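Local coordinates for protein triosephosphate isomerase (Toxoplasma gondii, PDB 5UPR) that probably interconverts D-glyceraldehyde 3-phosphate and dihydroxyacetone phosphate, as a homodimeric TIM-barrel enzyme of glycolysis and gluconeogenesis, at residues Glu40-Val45 with Asp259-Gln264. Numbering follows the deposited sequence.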
ATOM      1  N   GLU A  40     -28.912   8.399   8.358  1.00 60.08           N
ATOM      2  CA  GLU A  40     -28.840   9.699   9.072  1.00 61.87           C
ATOM      3  C   GLU A  40     -28.166   9.630  10.465  1.00 56.67           C
ATOM      4  O   GLU A  40     -27.407  10.526  10.819  1.00 54.75           O
ATOM      5  CB  GLU A  40     -30.219  10.360   9.180  1.00 69.16           C
ATOM      6  CG  GLU A  40     -30.726  10.968   7.885  1.00 76.23           C
ATOM      7  CD  GLU A  40     -30.084  12.305   7.543  1.00 82.11           C
ATOM      8  OE1 GLU A  40     -30.855  13.265   7.350  1.00 87.44           O
ATOM      9  OE2 GLU A  40     -28.826  12.416   7.460  1.00 82.72           O
ATOM     10  N   GLN A  41     -28.417   8.569  11.221  1.00 51.41           N
ATOM     11  CA  GLN A  41     -27.931   8.466  12.575  1.00 52.12           C
ATOM     12  C   GLN A  41     -26.535   7.802  12.746  1.00 46.31           C
ATOM     13  O   GLN A  41     -26.071   7.628  13.857  1.00 46.19           O
ATOM     14  CB  GLN A  41     -28.939   7.641  13.391  1.00 57.69           C
ATOM     15  CG  GLN A  41     -30.386   8.059  13.305  1.00 61.22           C
ATOM     16  CD  GLN A  41     -31.128   7.540  14.536  1.00 68.24           C
ATOM     17  OE1 GLN A  41     -30.930   8.080  15.627  1.00 71.73           O
ATOM     18  NE2 GLN A  41     -31.937   6.461  14.387  1.00 71.74           N
ATOM     19  N   VAL A  42     -25.883   7.448  11.637  1.00 41.47           N
ATOM     20  CA  VAL A  42     -24.697   6.610  11.626  1.00 38.28           C
ATOM     21  C   VAL A  42     -23.666   7.202  10.657  1.00 36.03           C
ATOM     22  O   VAL A  42     -23.990   7.532   9.508  1.00 37.19           O
ATOM     23  CB  VAL A  42     -25.098   5.192  11.178  1.00 38.46           C
ATOM     24  CG1 VAL A  42     -23.881   4.298  11.096  1.00 38.45           C
ATOM     25  CG2 VAL A  42     -26.141   4.583  12.133  1.00 40.45           C
ATOM     26  N   ASP A  43     -22.432   7.356  11.118  1.00 33.22           N
ATOM     27  CA  ASP A  43     -21.295   7.608  10.216  1.00 29.85           C
ATOM     28  C   ASP A  43     -20.930   6.256   9.580  1.00 27.29           C
ATOM     29  O   ASP A  43     -20.662   5.265  10.274  1.00 28.41           O
ATOM     30  CB  ASP A  43     -20.103   8.100  11.038  1.00 30.39           C
ATOM     31  CG  ASP A  43     -20.337   9.454  11.673  1.00 31.87           C
ATOM     32  OD1 ASP A  43     -21.088  10.250  11.091  1.00 33.58           O
ATOM     33  OD2 ASP A  43     -19.826   9.724  12.776  1.00 31.82           O
ATOM     34  N   VAL A  44     -20.971   6.186   8.268  1.00 25.78           N
ATOM     35  CA  VAL A  44     -20.581   5.019   7.533  1.00 25.36           C
ATOM     36  C   VAL A  44     -19.254   5.313   6.794  1.00 24.70           C
ATOM     37  O   VAL A  44     -19.149   6.285   6.077  1.00 23.87           O
ATOM     38  CB  VAL A  44     -21.663   4.558   6.573  1.00 26.90           C
ATOM     39  CG1 VAL A  44     -21.199   3.377   5.734  1.00 25.81           C
ATOM     40  CG2 VAL A  44     -22.943   4.204   7.349  1.00 28.01           C
ATOM     41  N   VAL A  45     -18.269   4.410   6.963  1.00 22.45           N
ATOM     42  CA  VAL A  45     -17.000   4.563   6.223  1.00 22.55           C
ATOM     43  C   VAL A  45     -16.686   3.252   5.496  1.00 22.56           C
ATOM     44  O   VAL A  45     -16.811   2.185   6.106  1.00 23.26           O
ATOM     45  CB  VAL A  45     -15.866   4.956   7.197  1.00 22.48           C
ATOM     46  CG1 VAL A  45     -14.504   4.989   6.499  1.00 23.71           C
ATOM     47  CG2 VAL A  45     -16.156   6.298   7.861  1.00 23.51           C
ATOM     48  N   ASP A 259     -27.961  -0.711   9.744  1.00 33.76           N
ATOM     49  CA  ASP A 259     -29.269  -0.606  10.399  1.00 36.64           C
ATOM     50  C   ASP A 259     -29.274  -1.020  11.889  1.00 35.94           C
ATOM     51  O   ASP A 259     -29.970  -0.469  12.670  1.00 34.74           O
ATOM     52  CB  ASP A 259     -30.278  -1.402   9.609  1.00 38.82           C
ATOM     53  CG  ASP A 259     -31.687  -0.919   9.856  1.00 43.31           C
ATOM     54  OD1 ASP A 259     -31.967   0.319   9.800  1.00 44.56           O
ATOM     55  OD2 ASP A 259     -32.515  -1.797  10.112  1.00 46.98           O
ATOM     56  N   ALA A 260     -28.466  -1.993  12.259  1.00 32.11           N
ATOM     57  CA  ALA A 260     -28.315  -2.398  13.675  1.00 32.22           C
ATOM     58  C   ALA A 260     -27.650  -1.362  14.581  1.00 33.74           C
ATOM     59  O   ALA A 260     -27.905  -1.361  15.764  1.00 34.40           O
ATOM     60  CB  ALA A 260     -27.554  -3.699  13.789  1.00 31.40           C
ATOM     61  N   ALA A 261     -26.763  -0.524  14.033  1.00 33.72           N
ATOM     62  CA  ALA A 261     -26.092   0.516  14.798  1.00 34.78           C
ATOM     63  C   ALA A 261     -26.958   1.836  15.036  1.00 38.61           C
ATOM     64  O   ALA A 261     -26.486   2.942  14.974  1.00 38.14           O
ATOM     65  CB  ALA A 261     -24.775   0.849  14.146  1.00 35.17           C
ATOM     66  N   LYS A 262     -28.207   1.637  15.442  1.00 42.98           N
ATOM     67  CA  LYS A 262     -29.181   2.668  15.826  1.00 46.43           C
ATOM     68  C   LYS A 262     -29.901   2.176  17.068  1.00 44.54           C
ATOM     69  O   LYS A 262     -30.170   0.964  17.262  1.00 45.99           O
ATOM     70  CB  LYS A 262     -30.223   2.854  14.753  1.00 51.90           C
ATOM     71  CG  LYS A 262     -29.635   3.219  13.417  1.00 57.10           C
ATOM     72  CD  LYS A 262     -30.710   3.688  12.471  1.00 60.99           C
ATOM     73  CE  LYS A 262     -31.349   2.574  11.675  1.00 62.68           C
ATOM     74  NZ  LYS A 262     -31.234   2.909  10.217  1.00 65.20           N
ATOM     75  N   GLN A 263     -30.216   3.129  17.898  1.00 44.39           N
ATOM     76  CA  GLN A 263     -31.034   2.855  19.041  1.00 46.63           C
ATOM     77  C   GLN A 263     -32.364   3.532  18.705  1.00 44.92           C
ATOM     78  O   GLN A 263     -32.400   4.683  18.365  1.00 50.03           O
ATOM     79  CB  GLN A 263     -30.363   3.443  20.245  1.00 44.09           C
ATOM     80  CG  GLN A 263     -30.804   2.898  21.583  1.00 46.51           C
ATOM     81  CD  GLN A 263     -30.078   3.638  22.685  1.00 50.85           C
ATOM     82  OE1 GLN A 263     -30.469   3.662  23.865  1.00 56.89           O
ATOM     83  NE2 GLN A 263     -29.033   4.313  22.285  1.00 49.23           N
ATOM     84  N   GLN A 264     -33.453   2.813  18.736  1.00 47.98           N
ATOM     85  CA  GLN A 264     -34.770   3.468  18.562  1.00 47.58           C
ATOM     86  C   GLN A 264     -35.535   3.277  19.812  1.00 41.40           C
ATOM     87  O   GLN A 264     -35.258   2.328  20.532  1.00 39.19           O
ATOM     88  CB  GLN A 264     -35.524   2.921  17.361  1.00 52.40           C
ATOM     89  CG  GLN A 264     -35.155   3.715  16.107  1.00 58.68           C
ATOM     90  CD  GLN A 264     -35.046   2.829  14.902  1.00 64.38           C
ATOM     91  OE1 GLN A 264     -35.921   2.858  14.031  1.00 74.49           O
ATOM     92  NE2 GLN A 264     -33.988   1.989  14.864  1.00 65.85           N
TER
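Gln-41 lays the end of its amide over the aliphatic part of Lys-262, with Gln-41 NE2 3.6 Å from Lys-262 CD. The two side chains cross at about a right angle, and the amide nitrogen rests on methylenes; no hydrogen bond joins the two segments. One residue further on, Val-42 brings CG2 to within 3.3 Å of the carbonyl O of Ala-261, and the same methyl also meets CB of Ala-261 and CG of Lys-262. With CG1 of Val-42 anti to the backbone N (chi1 178°), CG2 is set beside that N, and it is this branch that reaches Ala-261 O and the lysine. In the TIM barrel this joins the N-terminal part of the second strand, 42-47, to the chain that leaves the last helix, 253-260. Ala-261 is the centre of an inverse gamma turn there, closed by a weak backbone hydrogen bond from Lys-262 N to Ala-260 O. Val-42 and Ala-261 both touch Val-12 of the first strand, and Ala-261 also meets Phe-235. The side chain of Lys-262 bends at chi3, which turns CE aside (-89°), and at chi4, which carries NZ toward Asp-259. Lys-262 NZ forms a salt bridge with Asp-259 OD1 at 2.7 Å, meeting that oxygen on the anti side, 17° out of the carboxylate plane. Ser-38 O, just ahead of the strand, accepts a second, weak hydrogen bond from NZ, while Val-37 packs against both Asp-259 and Lys-262.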